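Local coordinates for monopolin complex subunit CSM1 (Candida glabrata, PDB 6MJC), which is a subunit of the monopolin complex that binds a peptide of the kinetochore protein Dsn1, probably recruiting monopolin to kinetochores, at residues W32-Q37 and D45-F50. Residues are numbered along the deposited sequence; the frame is centred on the assembly and turned at random.
Sequences WFDTSQ and DYKLGF
Phe-33 and Thr-35 face Leu-48 and Tyr-46 as hydrogen-bonded antiparallel pairs, each closed by two N-H...O=C bonds; the axes of the two segments approach to 4.6 Å, their N-to-C directions 148° apart. On the helix-covered face, Leu-48 CB sits over one face of the Phe-33 ring, offset toward its rim, 4.2 Å from the centroid, while Thr-35 CB lies 4.0 Å from the Tyr-46 centroid, over one face. Tyr-46 CG stands between the backbone N and the carbonyl carbon (chi1 58°), which lets the ring lean toward strand 32-37. There its OH donates to Gln-37 OE1 at 2.6 Å. Helix 5-13 packs on Phe-33, Tyr-46 and Leu-48, and helix 101-113 on Gln-37 and Phe-50.

On the other face Gly-49 CA lies over one face of the Trp-32 indole, 3.5 Å from the six-membered-ring centroid and 21° off the ring normal. The extended Lys-47 chain brings CE to 3.5 Å from Trp-32 CE3, and its NZ is hydrogen-bonded to Tyr-25 OH. Farther along, a water donates to Asp-45 OD1 and, weakly, to Thr-35 O; Asp-45 OD2 forms a salt bridge with Arg-74. Trp-32 and Lys-47 also pack on acidic side chains of the bound Dsn1 peptide, and Lys-47 NZ adds a long, weak ion pair. The arrangement is a central beta hairpin of the antiparallel sheet in the Csm1/Pcs1 domain, helices packed on one face and the peptide reached from the other.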
ATOM      1  N   TRP A  32      -6.219   6.955   3.494  1.00 49.99           N
ATOM      2  CA  TRP A  32      -5.230   5.957   3.844  1.00 42.38           C
ATOM      3  C   TRP A  32      -5.911   4.723   4.384  1.00 43.96           C
ATOM      4  O   TRP A  32      -6.928   4.818   5.074  1.00 49.14           O
ATOM      5  CB  TRP A  32      -4.221   6.480   4.920  1.00 41.29           C
ATOM      6  CG  TRP A  32      -3.409   7.620   4.451  1.00 41.27           C
ATOM      7  CD1 TRP A  32      -3.816   8.933   4.320  1.00 43.31           C
ATOM      8  CD2 TRP A  32      -2.071   7.568   4.017  1.00 40.14           C
ATOM      9  NE1 TRP A  32      -2.788   9.696   3.853  1.00 46.30           N
ATOM     10  CE2 TRP A  32      -1.699   8.887   3.647  1.00 41.27           C
ATOM     11  CE3 TRP A  32      -1.141   6.534   3.873  1.00 42.76           C
ATOM     12  CZ2 TRP A  32      -0.421   9.204   3.188  1.00 44.11           C
ATOM     13  CZ3 TRP A  32       0.133   6.853   3.404  1.00 41.02           C
ATOM     14  CH2 TRP A  32       0.475   8.173   3.062  1.00 45.41           C
ATOM     15  N   PHE A  33      -5.325   3.548   4.110  1.00 40.87           N
ATOM     16  CA  PHE A  33      -5.865   2.364   4.763  1.00 40.75           C
ATOM     17  C   PHE A  33      -4.845   1.254   4.909  1.00 45.65           C
ATOM     18  O   PHE A  33      -3.927   1.125   4.104  1.00 46.62           O
ATOM     19  CB  PHE A  33      -7.067   1.800   4.041  1.00 52.13           C
ATOM     20  CG  PHE A  33      -6.875   1.592   2.588  1.00 47.68           C
ATOM     21  CD1 PHE A  33      -7.133   2.629   1.717  1.00 62.37           C
ATOM     22  CD2 PHE A  33      -6.487   0.374   2.075  1.00 60.71           C
ATOM     23  CE1 PHE A  33      -6.999   2.469   0.367  1.00 63.70           C
ATOM     24  CE2 PHE A  33      -6.369   0.193   0.694  1.00 62.79           C
ATOM     25  CZ  PHE A  33      -6.616   1.245  -0.154  1.00 54.18           C
ATOM     26  N   ASP A  34      -5.021   0.462   5.963  1.00 42.07           N
ATOM     27  CA  ASP A  34      -4.137  -0.658   6.253  1.00 42.09           C
ATOM     28  C   ASP A  34      -4.712  -1.872   5.544  1.00 43.64           C
ATOM     29  O   ASP A  34      -5.930  -2.064   5.534  1.00 49.79           O
ATOM     30  CB  ASP A  34      -4.067  -0.959   7.742  1.00 56.22           C
ATOM     31  CG  ASP A  34      -3.030  -0.146   8.452  1.00 58.63           C
ATOM     32  OD1 ASP A  34      -2.454   0.777   7.849  1.00 55.08           O
ATOM     33  OD2 ASP A  34      -2.789  -0.446   9.633  1.00 76.62           O
ATOM     34  N   THR A  35      -3.843  -2.698   4.977  1.00 47.56           N
ATOM     35  CA  THR A  35      -4.263  -3.810   4.140  1.00 49.74           C
ATOM     36  C   THR A  35      -3.431  -5.025   4.509  1.00 48.26           C
ATOM     37  O   THR A  35      -2.242  -4.906   4.836  1.00 46.00           O
ATOM     38  CB  THR A  35      -4.027  -3.523   2.651  1.00 50.95           C
ATOM     39  OG1 THR A  35      -4.534  -2.233   2.316  1.00 60.38           O
ATOM     40  CG2 THR A  35      -4.725  -4.556   1.795  1.00 65.12           C
ATOM     41  N   SER A  36      -4.069  -6.178   4.453  1.00 46.82           N
ATOM     42  CA  SER A  36      -3.443  -7.485   4.482  1.00 49.25           C
ATOM     43  C   SER A  36      -3.757  -8.153   3.156  1.00 52.71           C
ATOM     44  O   SER A  36      -4.919  -8.176   2.727  1.00 56.40           O
ATOM     45  CB  SER A  36      -3.978  -8.292   5.677  1.00 59.94           C
ATOM     46  OG  SER A  36      -3.461  -9.594   5.665  1.00 88.87           O
ATOM     47  N   GLN A  37      -2.737  -8.656   2.488  1.00 57.25           N
ATOM     48  CA  GLN A  37      -2.931  -9.327   1.213  1.00 55.12           C
ATOM     49  C   GLN A  37      -2.242 -10.677   1.242  1.00 63.66           C
ATOM     50  O   GLN A  37      -1.183 -10.824   1.862  1.00 52.69           O
ATOM     51  CB  GLN A  37      -2.377  -8.493   0.065  1.00 46.07           C
ATOM     52  CG  GLN A  37      -2.770  -9.021  -1.240  1.00 47.94           C
ATOM     53  CD  GLN A  37      -2.367  -8.186  -2.403  1.00 45.30           C
ATOM     54  OE1 GLN A  37      -2.098  -7.011  -2.290  1.00 45.99           O
ATOM     55  NE2 GLN A  37      -2.335  -8.811  -3.558  1.00 52.34           N
ATOM     56  N   ASP A  45       1.416  -7.377   5.034  1.00 43.33           N
ATOM     57  CA  ASP A  45       0.665  -6.235   5.505  1.00 39.51           C
ATOM     58  C   ASP A  45       1.304  -4.964   4.971  1.00 41.31           C
ATOM     59  O   ASP A  45       2.539  -4.812   4.944  1.00 42.00           O
ATOM     60  CB  ASP A  45       0.576  -6.191   7.039  1.00 48.68           C
ATOM     61  CG  ASP A  45      -0.413  -7.188   7.610  1.00 53.21           C
ATOM     62  OD1 ASP A  45      -1.627  -6.905   7.648  1.00 53.66           O
ATOM     63  OD2 ASP A  45       0.031  -8.252   8.054  1.00 53.22           O
ATOM     64  N   TYR A  46       0.460  -4.045   4.542  1.00 37.17           N
ATOM     65  CA  TYR A  46       0.936  -2.756   4.052  1.00 39.81           C
ATOM     66  C   TYR A  46      -0.164  -1.723   4.202  1.00 39.02           C
ATOM     67  O   TYR A  46      -1.347  -2.045   4.344  1.00 44.20           O
ATOM     68  CB  TYR A  46       1.411  -2.840   2.587  1.00 38.70           C
ATOM     69  CG  TYR A  46       0.386  -3.320   1.565  1.00 37.12           C
ATOM     70  CD1 TYR A  46      -0.415  -2.407   0.896  1.00 40.13           C
ATOM     71  CD2 TYR A  46       0.256  -4.654   1.247  1.00 38.90           C
ATOM     72  CE1 TYR A  46      -1.368  -2.833  -0.067  1.00 36.36           C
ATOM     73  CE2 TYR A  46      -0.699  -5.094   0.292  1.00 39.08           C
ATOM     74  CZ  TYR A  46      -1.484  -4.177  -0.358  1.00 38.75           C
ATOM     75  OH  TYR A  46      -2.406  -4.569  -1.319  1.00 40.43           O
ATOM     76  N   LYS A  47       0.238  -0.471   4.115  1.00 35.79           N
ATOM     77  CA  LYS A  47      -0.668   0.671   4.125  1.00 38.25           C
ATOM     78  C   LYS A  47      -0.587   1.335   2.761  1.00 41.66           C
ATOM     79  O   LYS A  47       0.506   1.463   2.214  1.00 38.38           O
ATOM     80  CB  LYS A  47      -0.216   1.616   5.244  1.00 42.56           C
ATOM     81  CG  LYS A  47      -1.079   2.806   5.522  1.00 48.77           C
ATOM     82  CD  LYS A  47      -0.358   3.570   6.669  1.00 57.39           C
ATOM     83  CE  LYS A  47      -1.053   4.859   6.934  1.00 60.37           C
ATOM     84  NZ  LYS A  47      -0.292   5.604   7.937  1.00 49.76           N
ATOM     85  N   LEU A  48      -1.740   1.684   2.179  1.00 39.15           N
ATOM     86  CA  LEU A  48      -1.809   2.485   0.962  1.00 34.89           C
ATOM     87  C   LEU A  48      -2.318   3.872   1.318  1.00 39.79           C
ATOM     88  O   LEU A  48      -3.283   4.022   2.081  1.00 44.86           O
ATOM     89  CB  LEU A  48      -2.746   1.864  -0.077  1.00 39.50           C
ATOM     90  CG  LEU A  48      -2.235   0.609  -0.784  1.00 41.21           C
ATOM     91  CD1 LEU A  48      -3.197   0.281  -1.855  1.00 42.12           C
ATOM     92  CD2 LEU A  48      -0.818   0.782  -1.337  1.00 40.14           C
ATOM     93  N   GLY A  49      -1.719   4.870   0.709  1.00 37.63           N
ATOM     94  CA  GLY A  49      -2.231   6.216   0.765  1.00 41.39           C
ATOM     95  C   GLY A  49      -2.588   6.745  -0.604  1.00 48.71           C
ATOM     96  O   GLY A  49      -1.792   6.639  -1.537  1.00 44.51           O
ATOM     97  N   PHE A  50      -3.782   7.288  -0.733  1.00 46.45           N
ATOM     98  CA  PHE A  50      -4.226   7.959  -1.946  1.00 44.87           C
ATOM     99  C   PHE A  50      -4.218   9.452  -1.629  1.00 51.77           C
ATOM    100  O   PHE A  50      -5.127   9.958  -0.963  1.00 52.32           O
ATOM    101  CB  PHE A  50      -5.600   7.448  -2.389  1.00 46.35           C
ATOM    102  CG  PHE A  50      -5.596   6.001  -2.836  1.00 55.58           C
ATOM    103  CD1 PHE A  50      -5.180   5.642  -4.103  1.00 77.02           C
ATOM    104  CD2 PHE A  50      -5.996   5.004  -1.978  1.00 80.78           C
ATOM    105  CE1 PHE A  50      -5.178   4.310  -4.497  1.00 86.63           C
ATOM    106  CE2 PHE A  50      -5.999   3.678  -2.373  1.00 87.20           C
ATOM    107  CZ  PHE A  50      -5.590   3.335  -3.635  1.00 76.55           C
TER
HETATM  108  O   HOH W   1      -2.421  -4.519   7.645  1.00 57.69           O